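Local coordinates for iron-regulated outer membrane protein (Neisseria meningitidis, PDB 4B7O) that probably takes up iron across the outer membrane as a TonB-dependent transporter and may also act as a signalling receptor, at residues L131-L143 against M271-F285. Residues are numbered along the deposited sequence; the frame is centred on the assembly and turned at random.
Unlike the reference sequence in segment 271-285: Glu272 (reference Lys).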
loop_
_atom_site.group_PDB
_atom_site.type_symbol
_atom_site.label_atom_id
_atom_site.label_comp_id
_atom_site.label_asym_id
_atom_site.label_seq_id
_atom_site.Cartn_x
_atom_site.Cartn_y
_atom_site.Cartn_z
ATOM N N LEU A 131 6.893 12.497 4.111
ATOM C CA LEU A 131 7.320 12.843 5.482
ATOM C C LEU A 131 6.774 11.830 6.448
ATOM O O LEU A 131 5.699 11.277 6.240
ATOM C CB LEU A 131 6.840 14.229 5.905
ATOM C CG LEU A 131 7.228 14.959 7.223
ATOM C CD1 LEU A 131 8.573 15.648 7.093
ATOM C CD2 LEU A 131 6.165 15.986 7.607
ATOM N N TYR A 132 7.488 11.610 7.541
ATOM C CA TYR A 132 7.218 10.425 8.338
ATOM C C TYR A 132 5.945 10.615 9.148
ATOM O O TYR A 132 5.417 9.646 9.733
ATOM C CB TYR A 132 8.449 9.994 9.202
ATOM C CG TYR A 132 8.740 10.950 10.324
ATOM C CD1 TYR A 132 9.490 12.139 10.102
ATOM C CD2 TYR A 132 8.217 10.723 11.598
ATOM C CE1 TYR A 132 9.726 13.038 11.136
ATOM C CE2 TYR A 132 8.457 11.613 12.643
ATOM C CZ TYR A 132 9.207 12.762 12.408
ATOM O OH TYR A 132 9.387 13.639 13.450
ATOM N N HIS A 133 5.454 11.860 9.181
ATOM C CA HIS A 133 4.225 12.225 9.914
ATOM C C HIS A 133 2.966 11.952 9.135
ATOM O O HIS A 133 1.886 12.385 9.513
ATOM C CB HIS A 133 4.275 13.701 10.305
ATOM C CG HIS A 133 5.104 13.969 11.526
ATOM N ND1 HIS A 133 4.738 13.558 12.738
ATOM C CD2 HIS A 133 6.319 14.629 11.685
ATOM C CE1 HIS A 133 5.671 13.922 13.650
ATOM N NE2 HIS A 133 6.636 14.577 13.009
ATOM N N GLN A 134 3.098 11.258 8.022
ATOM C CA GLN A 134 1.979 10.889 7.203
ATOM C C GLN A 134 2.283 9.574 6.505
ATOM O O GLN A 134 3.463 9.177 6.375
ATOM C CB GLN A 134 1.725 11.976 6.187
ATOM C CG GLN A 134 2.765 12.121 5.095
ATOM C CD GLN A 134 2.508 13.404 4.317
ATOM O OE1 GLN A 134 2.491 14.493 4.899
ATOM N NE2 GLN A 134 2.249 13.290 3.032
ATOM N N GLY A 135 1.224 8.895 6.065
ATOM C CA GLY A 135 1.396 7.582 5.447
ATOM C C GLY A 135 1.739 7.781 3.974
ATOM O O GLY A 135 1.503 8.849 3.412
ATOM N N ARG A 136 2.274 6.750 3.338
ATOM C CA ARG A 136 2.537 6.846 1.929
ATOM C C ARG A 136 1.192 6.837 1.141
ATOM O O ARG A 136 0.196 6.282 1.594
ATOM C CB ARG A 136 3.467 5.719 1.529
ATOM C CG ARG A 136 4.868 5.902 2.147
ATOM C CD ARG A 136 5.709 4.663 1.840
ATOM N NE ARG A 136 7.158 4.856 1.902
ATOM C CZ ARG A 136 7.873 4.930 3.023
ATOM N NH1 ARG A 136 7.306 4.847 4.235
ATOM N NH2 ARG A 136 9.189 5.078 2.923
ATOM N N PHE A 137 1.168 7.479 -0.009
ATOM C CA PHE A 137 -0.076 7.673 -0.789
ATOM C C PHE A 137 -0.768 6.334 -1.098
ATOM O O PHE A 137 -0.129 5.416 -1.654
ATOM C CB PHE A 137 0.242 8.397 -2.118
ATOM C CG PHE A 137 -0.968 9.001 -2.779
ATOM C CD1 PHE A 137 -1.831 8.218 -3.600
ATOM C CD2 PHE A 137 -1.278 10.355 -2.584
ATOM C CE1 PHE A 137 -2.979 8.783 -4.179
ATOM C CE2 PHE A 137 -2.416 10.912 -3.164
ATOM C CZ PHE A 137 -3.265 10.134 -3.966
ATOM N N ILE A 138 -2.062 6.228 -0.772
ATOM C CA ILE A 138 -2.810 5.040 -1.091
ATOM C C ILE A 138 -3.812 5.282 -2.203
ATOM O O ILE A 138 -4.657 6.153 -2.090
ATOM C CB ILE A 138 -3.596 4.505 0.112
ATOM C CG1 ILE A 138 -2.645 4.164 1.258
ATOM C CG2 ILE A 138 -4.315 3.255 -0.345
ATOM C CD1 ILE A 138 -3.294 3.879 2.610
ATOM N N VAL A 139 -3.767 4.467 -3.251
ATOM C CA VAL A 139 -4.558 4.707 -4.491
ATOM C C VAL A 139 -6.086 4.660 -4.294
ATOM O O VAL A 139 -6.595 4.058 -3.357
ATOM C CB VAL A 139 -4.186 3.686 -5.584
ATOM C CG1 VAL A 139 -4.769 2.324 -5.221
ATOM C CG2 VAL A 139 -4.680 4.141 -6.946
ATOM N N ASP A 140 -6.812 5.296 -5.189
ATOM C CA ASP A 140 -8.223 5.457 -4.993
ATOM C C ASP A 140 -8.905 4.322 -5.769
ATOM O O ASP A 140 -8.710 4.170 -6.960
ATOM C CB ASP A 140 -8.600 6.850 -5.493
ATOM C CG ASP A 140 -10.084 7.006 -5.735
ATOM O OD1 ASP A 140 -10.875 6.360 -5.018
ATOM O OD2 ASP A 140 -10.469 7.746 -6.685
ATOM N N PRO A 141 -9.702 3.514 -5.092
ATOM C CA PRO A 141 -10.380 2.349 -5.680
ATOM C C PRO A 141 -11.227 2.642 -6.871
ATOM O O PRO A 141 -11.532 1.745 -7.661
ATOM C CB PRO A 141 -11.289 1.844 -4.541
ATOM C CG PRO A 141 -11.342 2.971 -3.538
ATOM C CD PRO A 141 -9.983 3.642 -3.651
ATOM N N ALA A 142 -11.672 3.874 -7.006
ATOM C CA ALA A 142 -12.409 4.220 -8.207
ATOM C C ALA A 142 -11.647 3.853 -9.504
ATOM O O ALA A 142 -12.222 3.494 -10.498
ATOM C CB ALA A 142 -12.742 5.715 -8.186
ATOM N N LEU A 143 -10.336 3.949 -9.470
ATOM C CA LEU A 143 -9.540 3.702 -10.622
ATOM C C LEU A 143 -9.250 2.210 -10.900
ATOM O O LEU A 143 -8.900 1.828 -12.023
ATOM C CB LEU A 143 -8.222 4.440 -10.409
ATOM C CG LEU A 143 -8.268 5.984 -10.378
ATOM C CD1 LEU A 143 -6.892 6.470 -9.970
ATOM C CD2 LEU A 143 -8.667 6.586 -11.715
ATOM N N MET A 271 -2.591 8.267 -15.468
ATOM C CA MET A 271 -3.437 8.338 -14.305
ATOM C C MET A 271 -3.007 9.454 -13.347
ATOM O O MET A 271 -1.806 9.592 -13.098
ATOM C CB MET A 271 -3.373 6.995 -13.593
ATOM C CG MET A 271 -3.709 7.021 -12.135
ATOM S SD MET A 271 -3.743 5.287 -11.575
ATOM C CE MET A 271 -2.842 5.513 -10.021
ATOM N N GLU A 272 -3.981 10.197 -12.793
ATOM C CA GLU A 272 -3.726 11.108 -11.673
ATOM C C GLU A 272 -4.677 10.898 -10.533
ATOM O O GLU A 272 -5.873 10.700 -10.763
ATOM C CB GLU A 272 -3.911 12.555 -12.072
ATOM C CG GLU A 272 -2.943 12.974 -13.150
ATOM C CD GLU A 272 -2.323 14.344 -12.917
ATOM O OE1 GLU A 272 -2.986 15.273 -12.326
ATOM O OE2 GLU A 272 -1.157 14.462 -13.369
ATOM N N ASP A 273 -4.167 11.019 -9.321
ATOM C CA ASP A 273 -4.942 10.850 -8.114
ATOM C C ASP A 273 -4.525 12.020 -7.229
ATOM O O ASP A 273 -3.354 12.155 -6.896
ATOM C CB ASP A 273 -4.556 9.534 -7.460
ATOM C CG ASP A 273 -5.565 9.059 -6.432
ATOM O OD1 ASP A 273 -6.233 9.865 -5.754
ATOM O OD2 ASP A 273 -5.689 7.832 -6.285
ATOM N N GLN A 274 -5.458 12.867 -6.854
ATOM C CA GLN A 274 -5.086 14.089 -6.194
ATOM C C GLN A 274 -5.933 14.404 -4.980
ATOM O O GLN A 274 -7.148 14.287 -5.044
ATOM C CB GLN A 274 -5.156 15.238 -7.165
ATOM C CG GLN A 274 -4.813 16.556 -6.509
ATOM C CD GLN A 274 -4.598 17.644 -7.548
ATOM O OE1 GLN A 274 -5.533 18.266 -7.997
ATOM N NE2 GLN A 274 -3.372 17.861 -7.922
ATOM N N HIS A 275 -5.297 14.710 -3.862
ATOM C CA HIS A 275 -6.010 15.144 -2.665
ATOM C C HIS A 275 -5.768 16.612 -2.451
ATOM O O HIS A 275 -4.623 17.050 -2.500
ATOM C CB HIS A 275 -5.462 14.465 -1.424
ATOM C CG HIS A 275 -5.599 12.987 -1.443
ATOM N ND1 HIS A 275 -5.261 12.236 -0.401
ATOM C CD2 HIS A 275 -6.058 12.114 -2.431
ATOM C CE1 HIS A 275 -5.482 10.960 -0.679
ATOM N NE2 HIS A 275 -5.966 10.881 -1.925
ATOM N N ARG A 276 -6.826 17.371 -2.171
ATOM C CA ARG A 276 -6.647 18.774 -1.854
ATOM C C ARG A 276 -7.492 19.215 -0.673
ATOM O O ARG A 276 -8.625 18.795 -0.507
ATOM C CB ARG A 276 -6.845 19.647 -3.090
ATOM C CG ARG A 276 -8.159 19.458 -3.781
ATOM C CD ARG A 276 -7.995 19.197 -5.263
ATOM N NE ARG A 276 -8.208 20.436 -5.989
ATOM C CZ ARG A 276 -8.002 20.587 -7.291
ATOM N NH1 ARG A 276 -7.621 19.557 -8.038
ATOM N NH2 ARG A 276 -8.207 21.768 -7.849
ATOM N N GLY A 277 -6.922 20.037 0.182
ATOM C CA GLY A 277 -7.662 20.602 1.288
ATOM C C GLY A 277 -6.779 21.308 2.287
ATOM O O GLY A 277 -5.591 21.487 2.048
ATOM N N ILE A 278 -7.378 21.743 3.397
ATOM C CA ILE A 278 -6.664 22.399 4.469
ATOM C C ILE A 278 -6.207 21.289 5.414
ATOM O O ILE A 278 -7.008 20.690 6.090
ATOM C CB ILE A 278 -7.591 23.417 5.224
ATOM C CG1 ILE A 278 -8.262 24.405 4.251
ATOM C CG2 ILE A 278 -6.857 24.166 6.330
ATOM C CD1 ILE A 278 -7.414 24.673 3.042
ATOM N N ARG A 279 -4.900 21.074 5.461
ATOM C CA ARG A 279 -4.296 19.933 6.103
ATOM C C ARG A 279 -3.149 20.354 6.999
ATOM O O ARG A 279 -2.317 21.169 6.575
ATOM C CB ARG A 279 -3.763 18.947 5.048
ATOM C CG ARG A 279 -4.831 18.378 4.127
ATOM C CD ARG A 279 -5.665 17.303 4.813
ATOM N NE ARG A 279 -5.005 16.004 4.794
ATOM C CZ ARG A 279 -5.434 14.939 5.465
ATOM N NH1 ARG A 279 -6.528 14.996 6.208
ATOM N NH2 ARG A 279 -4.766 13.802 5.389
ATOM N N THR A 280 -3.109 19.772 8.211
ATOM C CA THR A 280 -2.049 20.016 9.231
ATOM C C THR A 280 -0.609 19.705 8.804
ATOM O O THR A 280 -0.349 19.016 7.788
ATOM C CB THR A 280 -2.340 19.251 10.560
ATOM O OG1 THR A 280 -2.514 17.844 10.309
ATOM C CG2 THR A 280 -3.605 19.789 11.250
ATOM N N VAL A 281 0.347 20.207 9.590
ATOM C CA VAL A 281 1.741 19.972 9.246
ATOM C C VAL A 281 2.012 18.456 9.293
ATOM O O VAL A 281 2.473 17.892 8.316
ATOM C CB VAL A 281 2.729 20.825 10.089
ATOM C CG1 VAL A 281 4.193 20.390 9.839
ATOM C CG2 VAL A 281 2.565 22.293 9.691
ATOM N N ARG A 282 1.653 17.837 10.421
ATOM C CA ARG A 282 1.664 16.395 10.639
ATOM C C ARG A 282 0.314 15.734 10.384
ATOM O O ARG A 282 -0.541 15.672 11.273
ATOM C CB ARG A 282 2.024 16.132 12.079
ATOM C CG ARG A 282 3.282 16.840 12.530
ATOM C CD ARG A 282 3.257 16.844 14.034
ATOM N NE ARG A 282 4.122 17.857 14.554
ATOM C CZ ARG A 282 3.903 19.170 14.405
ATOM N NH1 ARG A 282 2.829 19.598 13.736
ATOM N NH2 ARG A 282 4.758 20.066 14.905
ATOM N N GLU A 283 0.123 15.199 9.183
ATOM C CA GLU A 283 -1.189 14.706 8.840
ATOM C C GLU A 283 -1.640 13.576 9.803
ATOM O O GLU A 283 -2.817 13.408 10.012
ATOM C CB GLU A 283 -1.239 14.308 7.376
ATOM C CG GLU A 283 -1.122 15.466 6.385
ATOM C CD GLU A 283 -1.547 15.078 4.972
ATOM O OE1 GLU A 283 -1.932 13.892 4.770
ATOM O OE2 GLU A 283 -1.529 15.935 4.052
ATOM N N GLU A 284 -0.724 12.846 10.434
ATOM C CA GLU A 284 -1.135 11.851 11.465
ATOM C C GLU A 284 -1.836 12.423 12.703
ATOM O O GLU A 284 -2.466 11.656 13.444
ATOM C CB GLU A 284 0.038 10.947 11.900
ATOM C CG GLU A 284 1.202 11.642 12.630
ATOM C CD GLU A 284 2.386 10.708 12.957
ATOM O OE1 GLU A 284 2.153 9.604 13.467
ATOM O OE2 GLU A 284 3.569 11.060 12.741
ATOM N N PHE A 285 -1.694 13.725 12.984
ATOM C CA PHE A 285 -2.436 14.333 14.136
ATOM C C PHE A 285 -3.429 15.422 13.733
ATOM O O PHE A 285 -3.268 16.043 12.680
ATOM C CB PHE A 285 -1.461 14.982 15.132
ATOM C CG PHE A 285 -0.280 14.112 15.535
ATOM C CD1 PHE A 285 -0.451 12.974 16.327
ATOM C CD2 PHE A 285 1.036 14.490 15.171
ATOM C CE1 PHE A 285 0.659 12.209 16.702
ATOM C CE2 PHE A 285 2.141 13.749 15.554
ATOM C CZ PHE A 285 1.948 12.612 16.342
HETATM O O HOH W 1 2.512 15.053 7.495
HETATM O O HOH W 2 -6.271 8.060 -3.352
#
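His133 and Glu284 join two loops through their backbones, where Glu284 N donates to His133 O at 2.8 Å. This is the plug-against-barrel interface of a TonB-dependent transporter. Residues 131-143 come from the plug and 271-285 from the barrel. Type I turns at 131-134 and 282-285 meet at one end. The barrel strand that includes 271-276 runs past Phe137 to Leu143. The chain turns a corner at Gly277 and reaches the 131-134 turn afterwards.

Water 1 links the two segments, donating to Gln134 OE1 and Val281 O and accepting from Glu283 N. The His133 ring is sandwiched. Tyr132 CE2 lies over one face and Arg282 CG over the other, a CH-pi contact 3.6 Å from the centroid. CG of His133 stands anti to the carbonyl carbon (chi1 -80°), which lays the ring alongside the Arg282 chain. His133 ND1 also gives a weak hydrogen bond to Glu284 OE2 at 2.8 Å. The other oxygen of that carboxylate, OE1, is salt-bridged to Arg725. Glu283 OE1 takes a salt bridge from Arg279 NH2 and a hydrogen bond with Thr103, and OE2 a salt bridge from Arg304.

At the strand, the Phe137 ring points its edge at the Asp273 carboxylate, the planes 80° apart. Phe137 CE1 is 3.4 Å from Asp273 CG. Phe137 CE2 sits over the centre of the His275 ring, though the two planes are tilted by 40°. Asp273 OD2 weakly accepts Asp140 N at 3.0 Å. Beyond it, Met271 spans two apolar side chains: its CE touches Val139 CG2 at 3.8 Å, and its SD lies 3.7 Å from Leu143 CD1.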